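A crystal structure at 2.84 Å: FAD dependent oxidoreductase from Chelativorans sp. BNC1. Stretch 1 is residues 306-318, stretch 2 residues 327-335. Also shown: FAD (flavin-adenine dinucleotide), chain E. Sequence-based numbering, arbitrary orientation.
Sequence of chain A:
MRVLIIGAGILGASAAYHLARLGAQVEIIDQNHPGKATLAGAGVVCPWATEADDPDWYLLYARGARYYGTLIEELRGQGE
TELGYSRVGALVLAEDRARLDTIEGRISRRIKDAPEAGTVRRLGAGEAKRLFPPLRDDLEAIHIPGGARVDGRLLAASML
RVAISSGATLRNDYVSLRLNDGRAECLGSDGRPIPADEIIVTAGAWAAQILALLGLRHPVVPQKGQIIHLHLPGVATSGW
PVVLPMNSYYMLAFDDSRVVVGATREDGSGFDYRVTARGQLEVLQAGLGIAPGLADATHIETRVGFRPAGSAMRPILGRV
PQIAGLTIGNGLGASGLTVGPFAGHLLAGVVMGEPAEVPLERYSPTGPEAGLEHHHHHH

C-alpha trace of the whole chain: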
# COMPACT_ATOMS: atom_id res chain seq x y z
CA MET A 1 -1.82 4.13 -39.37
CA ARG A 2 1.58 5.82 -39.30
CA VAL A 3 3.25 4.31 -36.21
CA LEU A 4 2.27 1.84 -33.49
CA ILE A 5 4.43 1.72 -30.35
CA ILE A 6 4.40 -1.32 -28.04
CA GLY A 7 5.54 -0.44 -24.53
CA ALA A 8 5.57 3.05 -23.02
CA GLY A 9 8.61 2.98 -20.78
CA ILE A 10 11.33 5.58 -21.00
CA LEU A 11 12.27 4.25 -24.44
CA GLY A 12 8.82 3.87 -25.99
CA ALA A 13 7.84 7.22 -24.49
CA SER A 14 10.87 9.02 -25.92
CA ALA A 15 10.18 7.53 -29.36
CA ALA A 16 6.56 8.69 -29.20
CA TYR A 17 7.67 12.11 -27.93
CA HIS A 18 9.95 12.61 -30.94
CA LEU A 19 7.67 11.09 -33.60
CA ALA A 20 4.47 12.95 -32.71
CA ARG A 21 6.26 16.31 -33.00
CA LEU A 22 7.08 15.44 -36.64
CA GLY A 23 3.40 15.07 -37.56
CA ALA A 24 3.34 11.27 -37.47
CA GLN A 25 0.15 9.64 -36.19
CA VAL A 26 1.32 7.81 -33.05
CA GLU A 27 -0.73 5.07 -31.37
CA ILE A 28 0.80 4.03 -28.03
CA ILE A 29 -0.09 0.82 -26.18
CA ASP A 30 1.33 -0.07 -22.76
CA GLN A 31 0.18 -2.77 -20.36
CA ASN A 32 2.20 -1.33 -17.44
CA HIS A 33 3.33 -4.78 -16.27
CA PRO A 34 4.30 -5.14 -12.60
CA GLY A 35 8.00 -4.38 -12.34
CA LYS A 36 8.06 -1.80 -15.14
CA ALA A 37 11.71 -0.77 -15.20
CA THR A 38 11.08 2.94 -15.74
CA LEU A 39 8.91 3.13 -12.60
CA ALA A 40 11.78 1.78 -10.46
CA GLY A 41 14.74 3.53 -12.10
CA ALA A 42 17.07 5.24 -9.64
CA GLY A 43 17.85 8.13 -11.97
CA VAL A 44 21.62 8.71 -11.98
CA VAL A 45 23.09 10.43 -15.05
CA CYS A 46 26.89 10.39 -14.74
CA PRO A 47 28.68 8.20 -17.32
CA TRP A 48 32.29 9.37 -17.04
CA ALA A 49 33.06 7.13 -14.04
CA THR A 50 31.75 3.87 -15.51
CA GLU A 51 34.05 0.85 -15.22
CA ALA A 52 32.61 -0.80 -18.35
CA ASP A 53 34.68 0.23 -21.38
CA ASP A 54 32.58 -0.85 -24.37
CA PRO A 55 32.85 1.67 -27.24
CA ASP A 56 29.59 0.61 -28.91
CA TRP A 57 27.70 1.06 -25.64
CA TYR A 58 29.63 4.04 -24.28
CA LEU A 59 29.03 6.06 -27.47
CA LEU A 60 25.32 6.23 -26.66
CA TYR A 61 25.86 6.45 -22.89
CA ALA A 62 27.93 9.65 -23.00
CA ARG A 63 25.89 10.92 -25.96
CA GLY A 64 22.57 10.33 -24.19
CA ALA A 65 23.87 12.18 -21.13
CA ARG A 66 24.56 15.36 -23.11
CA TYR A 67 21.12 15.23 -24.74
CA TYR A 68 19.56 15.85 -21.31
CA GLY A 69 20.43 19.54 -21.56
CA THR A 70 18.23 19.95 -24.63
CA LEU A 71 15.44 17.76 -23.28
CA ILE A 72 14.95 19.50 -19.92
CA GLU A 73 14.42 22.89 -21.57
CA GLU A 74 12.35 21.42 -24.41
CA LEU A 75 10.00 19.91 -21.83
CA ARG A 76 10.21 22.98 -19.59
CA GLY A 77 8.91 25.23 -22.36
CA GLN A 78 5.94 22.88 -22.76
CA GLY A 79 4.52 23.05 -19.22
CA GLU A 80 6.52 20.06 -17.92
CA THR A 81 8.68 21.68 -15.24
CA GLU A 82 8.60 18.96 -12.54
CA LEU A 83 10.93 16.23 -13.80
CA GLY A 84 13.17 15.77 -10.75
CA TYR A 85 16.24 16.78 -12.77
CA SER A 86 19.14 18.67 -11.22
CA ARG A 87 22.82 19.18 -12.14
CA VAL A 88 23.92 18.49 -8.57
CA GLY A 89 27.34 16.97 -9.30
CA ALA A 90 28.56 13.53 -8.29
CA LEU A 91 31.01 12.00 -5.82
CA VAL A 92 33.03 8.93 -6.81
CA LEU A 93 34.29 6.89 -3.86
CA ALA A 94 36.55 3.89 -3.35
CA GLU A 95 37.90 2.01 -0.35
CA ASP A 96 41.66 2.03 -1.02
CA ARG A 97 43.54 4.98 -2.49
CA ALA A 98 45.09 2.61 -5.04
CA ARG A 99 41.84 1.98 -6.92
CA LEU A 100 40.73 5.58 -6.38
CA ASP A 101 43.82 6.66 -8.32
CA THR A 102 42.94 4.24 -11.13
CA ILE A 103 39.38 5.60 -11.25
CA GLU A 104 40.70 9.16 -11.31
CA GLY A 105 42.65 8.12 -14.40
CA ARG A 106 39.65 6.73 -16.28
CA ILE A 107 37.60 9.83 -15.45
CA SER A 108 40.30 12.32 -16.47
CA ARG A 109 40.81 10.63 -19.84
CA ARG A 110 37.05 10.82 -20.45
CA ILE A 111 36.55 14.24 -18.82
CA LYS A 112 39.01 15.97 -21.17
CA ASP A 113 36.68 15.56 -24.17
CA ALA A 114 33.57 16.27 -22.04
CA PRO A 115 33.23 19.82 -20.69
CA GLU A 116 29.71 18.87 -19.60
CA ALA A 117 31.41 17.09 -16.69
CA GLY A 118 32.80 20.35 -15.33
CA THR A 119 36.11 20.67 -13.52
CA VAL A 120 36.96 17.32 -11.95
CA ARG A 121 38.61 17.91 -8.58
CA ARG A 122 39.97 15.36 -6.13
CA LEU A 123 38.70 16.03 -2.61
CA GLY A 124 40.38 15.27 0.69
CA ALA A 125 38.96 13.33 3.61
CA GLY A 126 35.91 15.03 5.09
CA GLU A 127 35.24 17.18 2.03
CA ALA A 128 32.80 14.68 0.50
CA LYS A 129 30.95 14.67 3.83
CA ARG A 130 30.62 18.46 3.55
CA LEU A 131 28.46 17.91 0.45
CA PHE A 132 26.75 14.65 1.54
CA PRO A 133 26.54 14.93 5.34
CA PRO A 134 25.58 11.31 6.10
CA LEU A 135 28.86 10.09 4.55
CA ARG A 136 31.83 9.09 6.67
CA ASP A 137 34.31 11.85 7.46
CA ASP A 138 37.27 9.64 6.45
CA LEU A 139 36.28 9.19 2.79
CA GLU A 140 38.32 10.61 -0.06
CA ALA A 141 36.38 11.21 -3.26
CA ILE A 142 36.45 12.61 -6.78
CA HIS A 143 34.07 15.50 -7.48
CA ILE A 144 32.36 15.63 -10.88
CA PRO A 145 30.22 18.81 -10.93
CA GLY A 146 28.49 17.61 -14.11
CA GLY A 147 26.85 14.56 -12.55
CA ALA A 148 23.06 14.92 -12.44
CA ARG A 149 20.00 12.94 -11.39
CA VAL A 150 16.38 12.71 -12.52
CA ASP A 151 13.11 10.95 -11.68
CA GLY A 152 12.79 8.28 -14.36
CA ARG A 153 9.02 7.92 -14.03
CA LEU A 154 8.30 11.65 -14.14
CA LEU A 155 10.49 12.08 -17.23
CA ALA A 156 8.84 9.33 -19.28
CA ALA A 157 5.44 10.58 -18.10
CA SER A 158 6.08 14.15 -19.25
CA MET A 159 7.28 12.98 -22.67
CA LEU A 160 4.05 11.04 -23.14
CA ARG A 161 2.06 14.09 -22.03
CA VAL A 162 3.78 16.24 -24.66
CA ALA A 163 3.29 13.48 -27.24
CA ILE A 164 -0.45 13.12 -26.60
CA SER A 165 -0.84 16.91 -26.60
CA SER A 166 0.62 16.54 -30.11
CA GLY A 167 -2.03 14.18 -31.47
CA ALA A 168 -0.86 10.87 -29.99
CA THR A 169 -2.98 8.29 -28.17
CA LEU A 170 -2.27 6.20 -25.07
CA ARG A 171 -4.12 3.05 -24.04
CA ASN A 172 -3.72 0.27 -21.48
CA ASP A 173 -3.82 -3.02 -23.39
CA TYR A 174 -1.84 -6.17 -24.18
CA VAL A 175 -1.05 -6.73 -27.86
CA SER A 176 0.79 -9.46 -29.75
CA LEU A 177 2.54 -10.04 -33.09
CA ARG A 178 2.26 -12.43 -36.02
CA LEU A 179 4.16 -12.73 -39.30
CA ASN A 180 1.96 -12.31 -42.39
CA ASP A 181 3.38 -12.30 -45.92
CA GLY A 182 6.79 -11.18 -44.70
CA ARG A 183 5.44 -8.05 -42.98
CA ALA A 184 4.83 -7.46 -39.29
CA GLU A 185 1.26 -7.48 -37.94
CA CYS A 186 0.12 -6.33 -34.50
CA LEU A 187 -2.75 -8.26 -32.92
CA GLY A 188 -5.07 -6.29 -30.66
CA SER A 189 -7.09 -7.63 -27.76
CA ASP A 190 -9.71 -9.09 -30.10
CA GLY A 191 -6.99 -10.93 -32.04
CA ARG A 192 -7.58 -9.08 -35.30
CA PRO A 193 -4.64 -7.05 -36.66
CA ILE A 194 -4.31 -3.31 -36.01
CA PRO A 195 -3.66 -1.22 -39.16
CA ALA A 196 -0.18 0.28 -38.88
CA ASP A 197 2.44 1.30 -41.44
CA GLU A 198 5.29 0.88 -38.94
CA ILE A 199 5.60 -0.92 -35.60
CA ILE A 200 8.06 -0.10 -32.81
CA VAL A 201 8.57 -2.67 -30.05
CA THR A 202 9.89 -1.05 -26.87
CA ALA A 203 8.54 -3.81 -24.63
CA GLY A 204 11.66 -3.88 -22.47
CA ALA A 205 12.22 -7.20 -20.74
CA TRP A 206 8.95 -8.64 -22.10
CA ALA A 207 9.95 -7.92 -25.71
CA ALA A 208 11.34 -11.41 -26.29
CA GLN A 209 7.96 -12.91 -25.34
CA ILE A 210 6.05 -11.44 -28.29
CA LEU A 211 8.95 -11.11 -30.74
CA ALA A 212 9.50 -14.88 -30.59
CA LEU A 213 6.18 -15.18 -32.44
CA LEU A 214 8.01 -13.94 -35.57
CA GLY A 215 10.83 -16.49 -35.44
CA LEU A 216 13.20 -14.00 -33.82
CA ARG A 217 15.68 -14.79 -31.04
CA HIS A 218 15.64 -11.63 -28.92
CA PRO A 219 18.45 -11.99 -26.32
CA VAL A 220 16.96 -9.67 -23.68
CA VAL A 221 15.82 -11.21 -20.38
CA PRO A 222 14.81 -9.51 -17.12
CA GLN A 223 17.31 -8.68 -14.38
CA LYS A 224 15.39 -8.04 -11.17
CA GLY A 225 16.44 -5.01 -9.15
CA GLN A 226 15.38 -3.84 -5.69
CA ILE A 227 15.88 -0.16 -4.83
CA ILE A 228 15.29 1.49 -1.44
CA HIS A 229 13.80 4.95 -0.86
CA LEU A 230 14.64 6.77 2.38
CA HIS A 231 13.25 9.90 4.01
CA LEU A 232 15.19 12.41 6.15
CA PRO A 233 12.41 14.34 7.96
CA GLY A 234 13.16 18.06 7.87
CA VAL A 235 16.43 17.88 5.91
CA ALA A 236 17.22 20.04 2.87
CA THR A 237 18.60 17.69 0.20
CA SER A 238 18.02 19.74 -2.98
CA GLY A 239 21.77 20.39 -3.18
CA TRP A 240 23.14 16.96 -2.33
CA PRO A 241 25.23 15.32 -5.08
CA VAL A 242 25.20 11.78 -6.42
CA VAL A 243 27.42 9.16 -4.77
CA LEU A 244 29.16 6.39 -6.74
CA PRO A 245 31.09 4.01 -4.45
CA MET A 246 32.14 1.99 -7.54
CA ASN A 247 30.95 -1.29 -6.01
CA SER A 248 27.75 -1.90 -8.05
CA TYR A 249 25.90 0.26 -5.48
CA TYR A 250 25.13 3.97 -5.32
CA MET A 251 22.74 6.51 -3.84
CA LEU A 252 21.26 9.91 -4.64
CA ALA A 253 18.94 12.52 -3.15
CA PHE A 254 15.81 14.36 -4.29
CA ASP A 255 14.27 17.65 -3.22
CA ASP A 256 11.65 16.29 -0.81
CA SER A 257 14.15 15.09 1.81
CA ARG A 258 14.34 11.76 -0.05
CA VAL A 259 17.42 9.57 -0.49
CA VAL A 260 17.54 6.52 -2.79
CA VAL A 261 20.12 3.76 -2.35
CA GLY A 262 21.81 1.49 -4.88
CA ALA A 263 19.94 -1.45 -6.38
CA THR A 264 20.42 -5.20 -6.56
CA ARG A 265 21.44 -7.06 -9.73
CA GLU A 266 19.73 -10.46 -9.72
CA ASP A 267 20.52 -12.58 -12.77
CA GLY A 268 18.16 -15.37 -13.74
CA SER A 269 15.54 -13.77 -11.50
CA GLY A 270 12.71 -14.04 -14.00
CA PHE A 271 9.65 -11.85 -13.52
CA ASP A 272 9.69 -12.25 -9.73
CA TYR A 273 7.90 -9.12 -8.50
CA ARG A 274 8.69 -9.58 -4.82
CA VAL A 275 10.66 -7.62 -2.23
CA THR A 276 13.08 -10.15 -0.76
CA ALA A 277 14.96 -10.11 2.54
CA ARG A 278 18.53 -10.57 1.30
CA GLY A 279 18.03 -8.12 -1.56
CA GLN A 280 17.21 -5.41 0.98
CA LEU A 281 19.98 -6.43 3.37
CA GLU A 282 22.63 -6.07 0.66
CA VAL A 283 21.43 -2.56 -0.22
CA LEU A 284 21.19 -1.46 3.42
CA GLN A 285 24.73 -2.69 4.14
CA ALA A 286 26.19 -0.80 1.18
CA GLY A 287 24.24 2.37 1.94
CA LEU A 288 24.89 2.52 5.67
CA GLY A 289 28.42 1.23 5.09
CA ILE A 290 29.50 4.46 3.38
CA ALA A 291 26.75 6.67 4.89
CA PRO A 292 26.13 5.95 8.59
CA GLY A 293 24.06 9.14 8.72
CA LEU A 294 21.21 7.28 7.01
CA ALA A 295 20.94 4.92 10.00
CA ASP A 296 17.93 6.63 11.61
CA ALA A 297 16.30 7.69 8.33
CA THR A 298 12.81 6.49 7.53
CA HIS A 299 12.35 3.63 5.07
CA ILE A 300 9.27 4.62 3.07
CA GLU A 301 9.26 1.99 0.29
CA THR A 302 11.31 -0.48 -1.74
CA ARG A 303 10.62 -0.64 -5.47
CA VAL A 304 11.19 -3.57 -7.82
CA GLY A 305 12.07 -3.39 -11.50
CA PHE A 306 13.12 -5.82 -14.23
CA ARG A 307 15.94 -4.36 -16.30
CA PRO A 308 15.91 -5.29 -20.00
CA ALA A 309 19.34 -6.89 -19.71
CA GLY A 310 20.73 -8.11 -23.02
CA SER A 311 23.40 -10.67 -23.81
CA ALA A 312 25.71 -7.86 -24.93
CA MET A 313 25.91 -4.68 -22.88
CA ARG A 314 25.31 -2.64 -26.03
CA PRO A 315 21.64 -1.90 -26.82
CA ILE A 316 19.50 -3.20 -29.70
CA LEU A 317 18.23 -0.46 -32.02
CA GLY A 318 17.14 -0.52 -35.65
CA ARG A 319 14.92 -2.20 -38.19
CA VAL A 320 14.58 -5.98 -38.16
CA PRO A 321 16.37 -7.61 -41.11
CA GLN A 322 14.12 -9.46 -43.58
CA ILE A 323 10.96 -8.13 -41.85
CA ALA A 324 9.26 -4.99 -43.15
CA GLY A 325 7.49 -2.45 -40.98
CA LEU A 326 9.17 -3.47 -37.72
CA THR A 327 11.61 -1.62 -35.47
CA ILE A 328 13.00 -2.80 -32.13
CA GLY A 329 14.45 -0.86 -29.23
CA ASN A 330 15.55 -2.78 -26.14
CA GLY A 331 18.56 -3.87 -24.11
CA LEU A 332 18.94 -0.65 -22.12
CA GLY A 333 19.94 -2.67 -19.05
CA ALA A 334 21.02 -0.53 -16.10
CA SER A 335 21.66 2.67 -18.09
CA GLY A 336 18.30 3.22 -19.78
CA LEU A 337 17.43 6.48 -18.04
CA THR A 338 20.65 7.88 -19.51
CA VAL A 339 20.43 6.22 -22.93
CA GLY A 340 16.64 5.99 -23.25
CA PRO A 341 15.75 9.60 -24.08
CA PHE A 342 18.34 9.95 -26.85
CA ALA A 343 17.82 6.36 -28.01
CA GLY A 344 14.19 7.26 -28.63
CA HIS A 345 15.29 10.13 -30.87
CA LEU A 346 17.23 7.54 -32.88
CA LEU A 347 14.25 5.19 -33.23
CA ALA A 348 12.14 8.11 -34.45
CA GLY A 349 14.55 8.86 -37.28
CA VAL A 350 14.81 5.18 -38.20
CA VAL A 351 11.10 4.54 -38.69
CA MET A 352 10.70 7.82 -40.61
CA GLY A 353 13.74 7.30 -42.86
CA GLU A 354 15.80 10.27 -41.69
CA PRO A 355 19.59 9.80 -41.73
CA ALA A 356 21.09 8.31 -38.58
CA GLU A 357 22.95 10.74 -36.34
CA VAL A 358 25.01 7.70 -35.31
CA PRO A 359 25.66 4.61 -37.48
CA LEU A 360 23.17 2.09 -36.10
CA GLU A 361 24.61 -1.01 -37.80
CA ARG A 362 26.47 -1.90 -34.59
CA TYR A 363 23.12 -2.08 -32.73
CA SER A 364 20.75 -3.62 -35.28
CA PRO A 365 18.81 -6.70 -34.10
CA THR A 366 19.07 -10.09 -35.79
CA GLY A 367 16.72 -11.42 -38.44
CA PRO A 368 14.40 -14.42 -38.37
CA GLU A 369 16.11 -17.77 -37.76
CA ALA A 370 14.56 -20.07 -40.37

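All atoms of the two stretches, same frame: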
# COMPACT_ATOMS: atom_id res chain seq x y z
N PHE A 306 12.43 -4.84 -13.41
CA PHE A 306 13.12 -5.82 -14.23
C PHE A 306 13.84 -5.09 -15.35
O PHE A 306 13.21 -4.58 -16.28
CB PHE A 306 12.14 -6.86 -14.78
CG PHE A 306 11.30 -7.52 -13.73
CD1 PHE A 306 11.88 -8.31 -12.75
CD2 PHE A 306 9.92 -7.37 -13.73
CE1 PHE A 306 11.10 -8.93 -11.78
CE2 PHE A 306 9.14 -7.98 -12.77
CZ PHE A 306 9.72 -8.76 -11.80
N ARG A 307 15.17 -5.02 -15.26
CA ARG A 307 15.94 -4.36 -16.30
C ARG A 307 15.92 -5.18 -17.58
O ARG A 307 16.05 -6.41 -17.54
CB ARG A 307 17.39 -4.17 -15.85
CG ARG A 307 17.58 -3.35 -14.60
CD ARG A 307 19.04 -3.36 -14.18
NE ARG A 307 19.22 -3.88 -12.83
CZ ARG A 307 19.45 -3.15 -11.75
NH1 ARG A 307 19.58 -3.74 -10.57
NH2 ARG A 307 19.56 -1.83 -11.83
N PRO A 308 15.75 -4.54 -18.74
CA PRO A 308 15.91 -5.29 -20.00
C PRO A 308 17.38 -5.57 -20.28
O PRO A 308 18.01 -4.88 -21.08
CB PRO A 308 15.29 -4.35 -21.04
CG PRO A 308 15.50 -2.99 -20.48
CD PRO A 308 15.39 -3.14 -18.98
N ALA A 309 17.93 -6.57 -19.60
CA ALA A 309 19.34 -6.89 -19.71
C ALA A 309 19.57 -7.79 -20.91
O ALA A 309 18.97 -8.87 -21.01
CB ALA A 309 19.84 -7.57 -18.43
N GLY A 310 20.43 -7.35 -21.83
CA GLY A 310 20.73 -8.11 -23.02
C GLY A 310 21.99 -8.95 -22.86
O GLY A 310 22.76 -8.79 -21.92
N SER A 311 22.18 -9.87 -23.80
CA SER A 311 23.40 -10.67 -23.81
C SER A 311 24.63 -9.77 -23.87
O SER A 311 25.55 -9.89 -23.06
CB SER A 311 23.38 -11.65 -24.99
OG SER A 311 23.36 -10.96 -26.22
N ALA A 312 24.66 -8.86 -24.84
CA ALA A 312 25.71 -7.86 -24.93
C ALA A 312 25.27 -6.59 -24.22
O ALA A 312 24.09 -6.23 -24.23
CB ALA A 312 26.04 -7.55 -26.39
N MET A 313 26.23 -5.91 -23.59
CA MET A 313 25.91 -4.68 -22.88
C MET A 313 25.45 -3.57 -23.82
O MET A 313 24.80 -2.62 -23.36
CB MET A 313 27.13 -4.21 -22.08
CG MET A 313 26.82 -3.12 -21.06
SD MET A 313 28.28 -2.51 -20.21
CE MET A 313 28.94 -4.02 -19.51
N ARG A 314 25.77 -3.66 -25.11
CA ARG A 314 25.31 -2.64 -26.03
C ARG A 314 23.84 -2.84 -26.37
O ARG A 314 23.36 -3.98 -26.43
CB ARG A 314 26.15 -2.65 -27.31
CG ARG A 314 25.96 -3.88 -28.19
CD ARG A 314 26.84 -3.80 -29.43
NE ARG A 314 26.63 -4.93 -30.34
CZ ARG A 314 27.27 -6.10 -30.25
NH1 ARG A 314 27.00 -7.06 -31.13
NH2 ARG A 314 28.17 -6.31 -29.31
N PRO A 315 23.09 -1.76 -26.60
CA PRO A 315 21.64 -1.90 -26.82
C PRO A 315 21.31 -2.52 -28.17
O PRO A 315 22.20 -2.85 -28.96
CB PRO A 315 21.12 -0.46 -26.74
CG PRO A 315 22.26 0.36 -26.22
CD PRO A 315 23.50 -0.34 -26.63
N ILE A 316 20.02 -2.67 -28.44
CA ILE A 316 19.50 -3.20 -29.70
C ILE A 316 18.58 -2.13 -30.27
O ILE A 316 17.51 -1.87 -29.72
CB ILE A 316 18.76 -4.53 -29.51
CG1 ILE A 316 19.72 -5.60 -28.97
CG2 ILE A 316 18.14 -4.98 -30.83
CD1 ILE A 316 19.05 -6.93 -28.67
N LEU A 317 19.00 -1.52 -31.38
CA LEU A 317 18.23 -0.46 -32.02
C LEU A 317 18.32 -0.61 -33.53
O LEU A 317 19.42 -0.79 -34.07
CB LEU A 317 18.74 0.92 -31.60
CG LEU A 317 18.91 1.16 -30.10
CD1 LEU A 317 19.64 2.48 -29.87
CD2 LEU A 317 17.57 1.17 -29.39
N GLY A 318 17.18 -0.52 -34.20
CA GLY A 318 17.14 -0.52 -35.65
C GLY A 318 16.08 -1.45 -36.19
O GLY A 318 15.45 -2.22 -35.47
N THR A 327 10.45 -2.26 -36.06
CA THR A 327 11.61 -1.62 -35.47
C THR A 327 11.65 -1.97 -33.99
O THR A 327 10.62 -1.94 -33.31
CB THR A 327 11.57 -0.10 -35.66
OG1 THR A 327 11.39 0.21 -37.05
CG2 THR A 327 12.84 0.55 -35.15
N ILE A 328 12.83 -2.31 -33.49
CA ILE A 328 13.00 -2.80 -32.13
C ILE A 328 13.94 -1.87 -31.38
O ILE A 328 14.98 -1.45 -31.91
CB ILE A 328 13.54 -4.24 -32.10
CG1 ILE A 328 12.57 -5.18 -32.83
CG2 ILE A 328 13.76 -4.71 -30.67
CD1 ILE A 328 13.06 -6.61 -32.92
N GLY A 329 13.57 -1.54 -30.15
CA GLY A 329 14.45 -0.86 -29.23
C GLY A 329 14.40 -1.51 -27.86
O GLY A 329 13.34 -1.53 -27.22
N ASN A 330 15.52 -2.05 -27.40
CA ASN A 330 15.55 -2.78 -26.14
C ASN A 330 17.01 -3.01 -25.77
O ASN A 330 17.93 -2.65 -26.51
CB ASN A 330 14.78 -4.10 -26.25
CG ASN A 330 14.36 -4.64 -24.90
OD1 ASN A 330 14.48 -3.96 -23.88
ND2 ASN A 330 13.85 -5.87 -24.88
N GLY A 331 17.22 -3.60 -24.59
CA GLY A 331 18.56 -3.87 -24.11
C GLY A 331 19.19 -2.73 -23.35
O GLY A 331 20.42 -2.68 -23.24
N LEU A 332 18.39 -1.81 -22.81
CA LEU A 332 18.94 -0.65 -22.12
C LEU A 332 19.58 -1.03 -20.78
O LEU A 332 20.36 -0.24 -20.25
CB LEU A 332 17.85 0.39 -21.90
CG LEU A 332 17.23 0.94 -23.18
CD1 LEU A 332 16.15 1.97 -22.86
CD2 LEU A 332 18.29 1.53 -24.09
N GLY A 333 19.26 -2.20 -20.24
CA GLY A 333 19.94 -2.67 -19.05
C GLY A 333 19.83 -1.68 -17.91
O GLY A 333 18.74 -1.19 -17.58
N ALA A 334 20.97 -1.38 -17.28
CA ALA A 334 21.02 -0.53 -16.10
C ALA A 334 21.41 0.91 -16.41
O ALA A 334 21.80 1.65 -15.50
CB ALA A 334 22.00 -1.13 -15.08
N SER A 335 21.31 1.32 -17.67
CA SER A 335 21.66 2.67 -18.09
C SER A 335 20.58 3.27 -18.99
O SER A 335 20.87 4.16 -19.80
CB SER A 335 23.02 2.69 -18.79
OG SER A 335 23.04 1.76 -19.86
PA FAD E . 10.20 -0.64 -19.45
O1A FAD E . 10.01 -1.85 -18.60
O2A FAD E . 10.27 0.67 -18.67
O5B FAD E . 9.10 -0.53 -20.56
C5B FAD E . 8.42 -1.70 -21.06
C4B FAD E . 6.95 -1.39 -21.17
O4B FAD E . 6.36 -2.17 -22.24
C3B FAD E . 6.14 -1.71 -19.91
O3B FAD E . 5.17 -0.69 -19.67
C2B FAD E . 5.48 -3.04 -20.26
O2B FAD E . 4.26 -3.25 -19.55
C1B FAD E . 5.22 -2.84 -21.75
N9A FAD E . 5.03 -4.07 -22.51
C8A FAD E . 5.90 -5.13 -22.60
N7A FAD E . 5.46 -6.11 -23.36
C5A FAD E . 4.22 -5.66 -23.79
C6A FAD E . 3.25 -6.23 -24.63
N6A FAD E . 3.37 -7.44 -25.20
N1A FAD E . 2.12 -5.52 -24.86
C2A FAD E . 1.99 -4.32 -24.29
N3A FAD E . 2.84 -3.68 -23.49
C4A FAD E . 3.95 -4.41 -23.28
N1 FAD E . 19.15 3.52 -15.64
C2 FAD E . 19.94 4.64 -15.54
O2 FAD E . 20.33 5.24 -16.54
N3 FAD E . 20.31 5.11 -14.29
C4 FAD E . 19.97 4.55 -13.08
O4 FAD E . 20.36 5.06 -12.03
C4X FAD E . 19.14 3.37 -13.19
N5 FAD E . 18.77 2.78 -12.09
C5X FAD E . 17.97 1.65 -12.20
C6 FAD E . 17.57 1.00 -11.03
C7 FAD E . 16.76 -0.14 -11.08
C7M FAD E . 16.34 -0.80 -9.80
C8 FAD E . 16.36 -0.65 -12.32
C8M FAD E . 15.50 -1.88 -12.41
C9 FAD E . 16.77 -0.00 -13.49
C9A FAD E . 17.56 1.13 -13.44
N10 FAD E . 17.99 1.81 -14.60
C10 FAD E . 18.78 2.93 -14.52
C1' FAD E . 17.61 1.31 -15.94
C2' FAD E . 16.27 1.87 -16.43
O2' FAD E . 15.34 1.94 -15.36
C3' FAD E . 15.72 0.95 -17.52
O3' FAD E . 16.79 0.55 -18.38
C4' FAD E . 14.62 1.57 -18.38
O4' FAD E . 13.56 2.00 -17.53
C5' FAD E . 14.11 0.60 -19.42
O5' FAD E . 13.01 1.20 -20.13
P FAD E . 12.18 0.37 -21.18
O1P FAD E . 13.15 -0.30 -22.16
O2P FAD E . 11.11 1.19 -21.81
O3P FAD E . 11.54 -0.77 -20.29

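P308, N330 and G331 cover the most surface where the two stretches meet, 669 Å² in all, both sides summed. N330 closes the antiparallel pairing of 316-318 with 328-330. I316 N donates to N330 O (2.8 Å), and N330 N returns the bond to I316 O (3.1 Å). Further along, I328 N donates to G318 O at 3.3 Å, while the bond from G318 N to I328 O, also 3.3 Å, is weak. Between these rungs, L317 and G329 form a non-hydrogen-bonded pair. With no side chain on G329, L317 CD2 comes to 3.7 Å from G329 CA. On the other face, I316 CG2 meets I328 CG2 at 4.4 Å, an apolar contact.

Beyond N330 the chain turns through G331, whose positive phi suits glycine. The N330 side chain supports this turn: its OD1 accepts a weak bond from G331 N (2.9 Å). The same OD1 lies 3.0 Å from P308 CB.

P308 holds the loop through its carbonyl. P308 O accepts a hydrogen bond from G333 N (3.1 Å) and a CA-H...O contact from G331 CA (3.2 Å). Its ring packs on L332, CG to CB 4.4 Å. G333 O then accepts a hydrogen bond from FAD O3' (2.7 Å), so the anchored loop also binds the cofactor.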